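Local coordinates for Cry23AA1 (Bacillus thuringiensis, PDB 4RHZ), which is one half of a binary crystal toxin with an aerolysin-type fold, binds zinc, and probably acts on target cells by forming pores, as its relatives do, at residues 7-12 with 196-201. Residues are numbered along the deposited sequence; the frame is centred on the assembly and turned at random.
Sequences QDEINN and DYNPNL
Glu9 on helix 6-18 lays its whole side chain across the branched end of Leu201, which sits in the loop that follows helix 191-197. Traced outward, the glutamate first brings CB to 4.1 Å from CD1 of Leu201, and its CG then closes to 3.7 Å from that same methyl. Past CG the closest contact shifts to the other branch, with CD1 still near: the carboxylate carbon CD of Glu9 lies 3.7 Å from CD2 of Leu201. At the tip, OE1 of Glu9 lies 3.7 Å from CD2 of Leu201, and OE2 4.1 Å from it. The chain is bent at chi2 (-53°), and CG, CD and OE1 each lie near both methyls.

A polar neighbour on the loop is Asn198, the first residue to leave helical geometry after helix 191-197. ND2 of Asn198 stands 4.2 Å from OE1 of Glu9, too far for a hydrogen bond. The amide oxygen has a local task: OD1 of Asn198 accepts from the backbone N of Asn200 at 2.9 Å, forming an Asx turn (N-H...O angle 152°). Leu194 of helix 191-197 touches both Glu9 and Leu201, extending the apolar contact, and the Tyr197 hydroxyl is hydrogen-bonded to OE1 of Glu16, farther along helix 6-18.

Away from the zinc site of this largely beta, aerolysin-type protein, the contact joins to this loop a helix whose Ile10 packs on Ser25 and Cys175 of the sheet. With no hydrogen bond or salt bridge between the two segments, the evidence points to van der Waals contact, in which the carboxylate of Glu9 meets leucine methyls and, within these segments, no charged group.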
ATOM      1  N   GLN A   7     -30.585  20.131 -10.358  1.00 32.67           N
ATOM      2  CA  GLN A   7     -31.170  21.188 -11.108  1.00 31.76           C
ATOM      3  C   GLN A   7     -31.038  21.039 -12.583  1.00 33.21           C
ATOM      4  O   GLN A   7     -32.054  21.225 -13.273  1.00 35.26           O
ATOM      5  CB  GLN A   7     -30.775  22.571 -10.600  1.00 30.30           C
ATOM      6  CG  GLN A   7     -31.475  22.874  -9.296  1.00 27.82           C
ATOM      7  CD  GLN A   7     -31.312  24.324  -8.875  1.00 35.94           C
ATOM      8  OE1 GLN A   7     -30.238  24.716  -8.424  1.00 37.51           O
ATOM      9  NE2 GLN A   7     -32.408  25.127  -8.957  1.00 36.20           N
ATOM     10  N   ASP A   8     -29.854  20.729 -13.119  1.00 32.86           N
ATOM     11  CA  ASP A   8     -29.743  20.629 -14.579  1.00 32.46           C
ATOM     12  C   ASP A   8     -30.615  19.470 -15.067  1.00 32.48           C
ATOM     13  O   ASP A   8     -31.057  19.476 -16.206  1.00 32.72           O
ATOM     14  CB  ASP A   8     -28.311  20.358 -15.065  1.00 32.65           C
ATOM     15  CG  ASP A   8     -27.331  21.543 -14.824  1.00 36.91           C
ATOM     16  OD1 ASP A   8     -27.721  22.747 -14.678  1.00 40.33           O
ATOM     17  OD2 ASP A   8     -26.123  21.251 -14.828  1.00 36.62           O
ATOM     18  N   GLU A   9     -30.777  18.427 -14.268  1.00 32.54           N
ATOM     19  CA  GLU A   9     -31.482  17.255 -14.752  1.00 33.40           C
ATOM     20  C   GLU A   9     -33.031  17.540 -14.633  1.00 34.39           C
ATOM     21  O   GLU A   9     -33.808  17.071 -15.484  1.00 33.91           O
ATOM     22  CB  GLU A   9     -31.178  15.985 -13.990  1.00 32.98           C
ATOM     23  CG  GLU A   9     -29.755  15.395 -14.044  1.00 35.00           C
ATOM     24  CD  GLU A   9     -29.208  15.174 -15.395  1.00 40.48           C
ATOM     25  OE1 GLU A   9     -30.005  14.793 -16.295  1.00 41.77           O
ATOM     26  OE2 GLU A   9     -27.965  15.392 -15.563  1.00 38.57           O
ATOM     27  N   ILE A  10     -33.439  18.314 -13.614  1.00 33.44           N
ATOM     28  CA  ILE A  10     -34.788  18.866 -13.572  1.00 34.23           C
ATOM     29  C   ILE A  10     -34.970  19.791 -14.788  1.00 34.09           C
ATOM     30  O   ILE A  10     -35.967  19.771 -15.453  1.00 34.39           O
ATOM     31  CB  ILE A  10     -35.036  19.672 -12.315  1.00 34.33           C
ATOM     32  CG1 ILE A  10     -35.202  18.773 -11.136  1.00 33.14           C
ATOM     33  CG2 ILE A  10     -36.293  20.519 -12.471  1.00 33.97           C
ATOM     34  CD1 ILE A  10     -35.993  17.587 -11.398  1.00 35.66           C
ATOM     35  N   ASN A  11     -33.971  20.559 -15.115  1.00 34.07           N
ATOM     36  CA  ASN A  11     -34.107  21.407 -16.263  1.00 35.38           C
ATOM     37  C   ASN A  11     -34.432  20.498 -17.473  1.00 37.37           C
ATOM     38  O   ASN A  11     -35.334  20.802 -18.274  1.00 37.69           O
ATOM     39  CB  ASN A  11     -32.829  22.224 -16.433  1.00 34.14           C
ATOM     40  CG  ASN A  11     -32.881  23.198 -17.562  1.00 33.25           C
ATOM     41  OD1 ASN A  11     -32.856  22.815 -18.742  1.00 33.63           O
ATOM     42  ND2 ASN A  11     -32.863  24.491 -17.226  1.00 31.91           N
ATOM     43  N   ASN A  12     -33.747  19.361 -17.576  1.00 37.87           N
ATOM     44  CA  ASN A  12     -33.900  18.568 -18.786  1.00 38.81           C
ATOM     45  C   ASN A  12     -35.272  17.870 -18.809  1.00 37.87           C
ATOM     46  O   ASN A  12     -35.902  17.783 -19.838  1.00 37.85           O
ATOM     47  CB  ASN A  12     -32.720  17.588 -19.023  1.00 37.68           C
ATOM     48  CG  ASN A  12     -32.910  16.729 -20.294  1.00 42.30           C
ATOM     49  OD1 ASN A  12     -32.846  17.215 -21.451  1.00 43.68           O
ATOM     50  ND2 ASN A  12     -33.148  15.441 -20.080  1.00 46.13           N
ATOM     51  N   ASP A 196     -37.067   7.717 -11.329  1.00 44.22           N
ATOM     52  CA  ASP A 196     -37.937   6.990 -12.253  1.00 45.08           C
ATOM     53  C   ASP A 196     -37.810   7.481 -13.680  1.00 45.27           C
ATOM     54  O   ASP A 196     -37.909   6.692 -14.627  1.00 45.47           O
ATOM     55  CB  ASP A 196     -39.405   7.108 -11.838  1.00 46.46           C
ATOM     56  CG  ASP A 196     -39.684   6.466 -10.501  1.00 47.36           C
ATOM     57  OD1 ASP A 196     -38.965   5.506 -10.159  1.00 50.06           O
ATOM     58  OD2 ASP A 196     -40.603   6.935  -9.790  1.00 50.49           O
ATOM     59  N   TYR A 197     -37.606   8.780 -13.876  1.00 44.79           N
ATOM     60  CA  TYR A 197     -37.536   9.274 -15.247  1.00 43.46           C
ATOM     61  C   TYR A 197     -36.245   8.875 -15.929  1.00 44.20           C
ATOM     62  O   TYR A 197     -36.221   8.620 -17.146  1.00 43.34           O
ATOM     63  CB  TYR A 197     -37.654  10.773 -15.256  1.00 43.47           C
ATOM     64  CG  TYR A 197     -37.741  11.410 -16.622  1.00 44.20           C
ATOM     65  CD1 TYR A 197     -38.929  11.348 -17.354  1.00 46.92           C
ATOM     66  CD2 TYR A 197     -36.679  12.134 -17.156  1.00 45.32           C
ATOM     67  CE1 TYR A 197     -39.051  11.947 -18.601  1.00 48.25           C
ATOM     68  CE2 TYR A 197     -36.779  12.766 -18.420  1.00 45.93           C
ATOM     69  CZ  TYR A 197     -37.985  12.662 -19.131  1.00 48.95           C
ATOM     70  OH  TYR A 197     -38.169  13.241 -20.375  1.00 51.16           O
ATOM     71  N   ASN A 198     -35.142   8.896 -15.179  1.00 44.47           N
ATOM     72  CA  ASN A 198     -33.816   8.704 -15.808  1.00 45.01           C
ATOM     73  C   ASN A 198     -32.967   7.811 -14.922  1.00 45.56           C
ATOM     74  O   ASN A 198     -32.490   8.258 -13.879  1.00 43.04           O
ATOM     75  CB  ASN A 198     -33.127  10.032 -16.007  1.00 45.85           C
ATOM     76  CG  ASN A 198     -31.834   9.899 -16.768  1.00 48.29           C
ATOM     77  OD1 ASN A 198     -31.247   8.819 -16.822  1.00 53.61           O
ATOM     78  ND2 ASN A 198     -31.392  10.990 -17.386  1.00 46.25           N
ATOM     79  N   PRO A 199     -32.816   6.527 -15.322  1.00 46.45           N
ATOM     80  CA  PRO A 199     -32.195   5.570 -14.452  1.00 46.49           C
ATOM     81  C   PRO A 199     -30.647   5.664 -14.567  1.00 47.52           C
ATOM     82  O   PRO A 199     -29.951   4.941 -13.861  1.00 48.64           O
ATOM     83  CB  PRO A 199     -32.730   4.229 -14.990  1.00 46.16           C
ATOM     84  CG  PRO A 199     -32.665   4.419 -16.523  1.00 44.13           C
ATOM     85  CD  PRO A 199     -33.124   5.932 -16.660  1.00 47.00           C
ATOM     86  N   ASN A 200     -30.142   6.558 -15.416  1.00 47.95           N
ATOM     87  CA  ASN A 200     -28.697   6.725 -15.672  1.00 48.72           C
ATOM     88  C   ASN A 200     -28.039   7.858 -14.896  1.00 47.20           C
ATOM     89  O   ASN A 200     -27.086   8.432 -15.372  1.00 45.96           O
ATOM     90  CB  ASN A 200     -28.452   6.974 -17.175  1.00 50.68           C
ATOM     91  CG  ASN A 200     -28.968   5.834 -18.044  1.00 55.63           C
ATOM     92  OD1 ASN A 200     -29.754   6.046 -18.965  1.00 62.73           O
ATOM     93  ND2 ASN A 200     -28.556   4.607 -17.721  1.00 62.17           N
ATOM     94  N   LEU A 201     -28.561   8.173 -13.710  1.00 45.79           N
ATOM     95  CA  LEU A 201     -28.036   9.290 -12.918  1.00 43.40           C
ATOM     96  C   LEU A 201     -27.560   8.842 -11.524  1.00 41.73           C
ATOM     97  O   LEU A 201     -27.451   9.654 -10.635  1.00 40.81           O
ATOM     98  CB  LEU A 201     -29.157  10.358 -12.741  1.00 43.17           C
ATOM     99  CG  LEU A 201     -29.853  10.888 -13.994  1.00 41.99           C
ATOM    100  CD1 LEU A 201     -30.911  11.931 -13.615  1.00 45.24           C
ATOM    101  CD2 LEU A 201     -28.936  11.468 -15.029  1.00 41.49           C
TER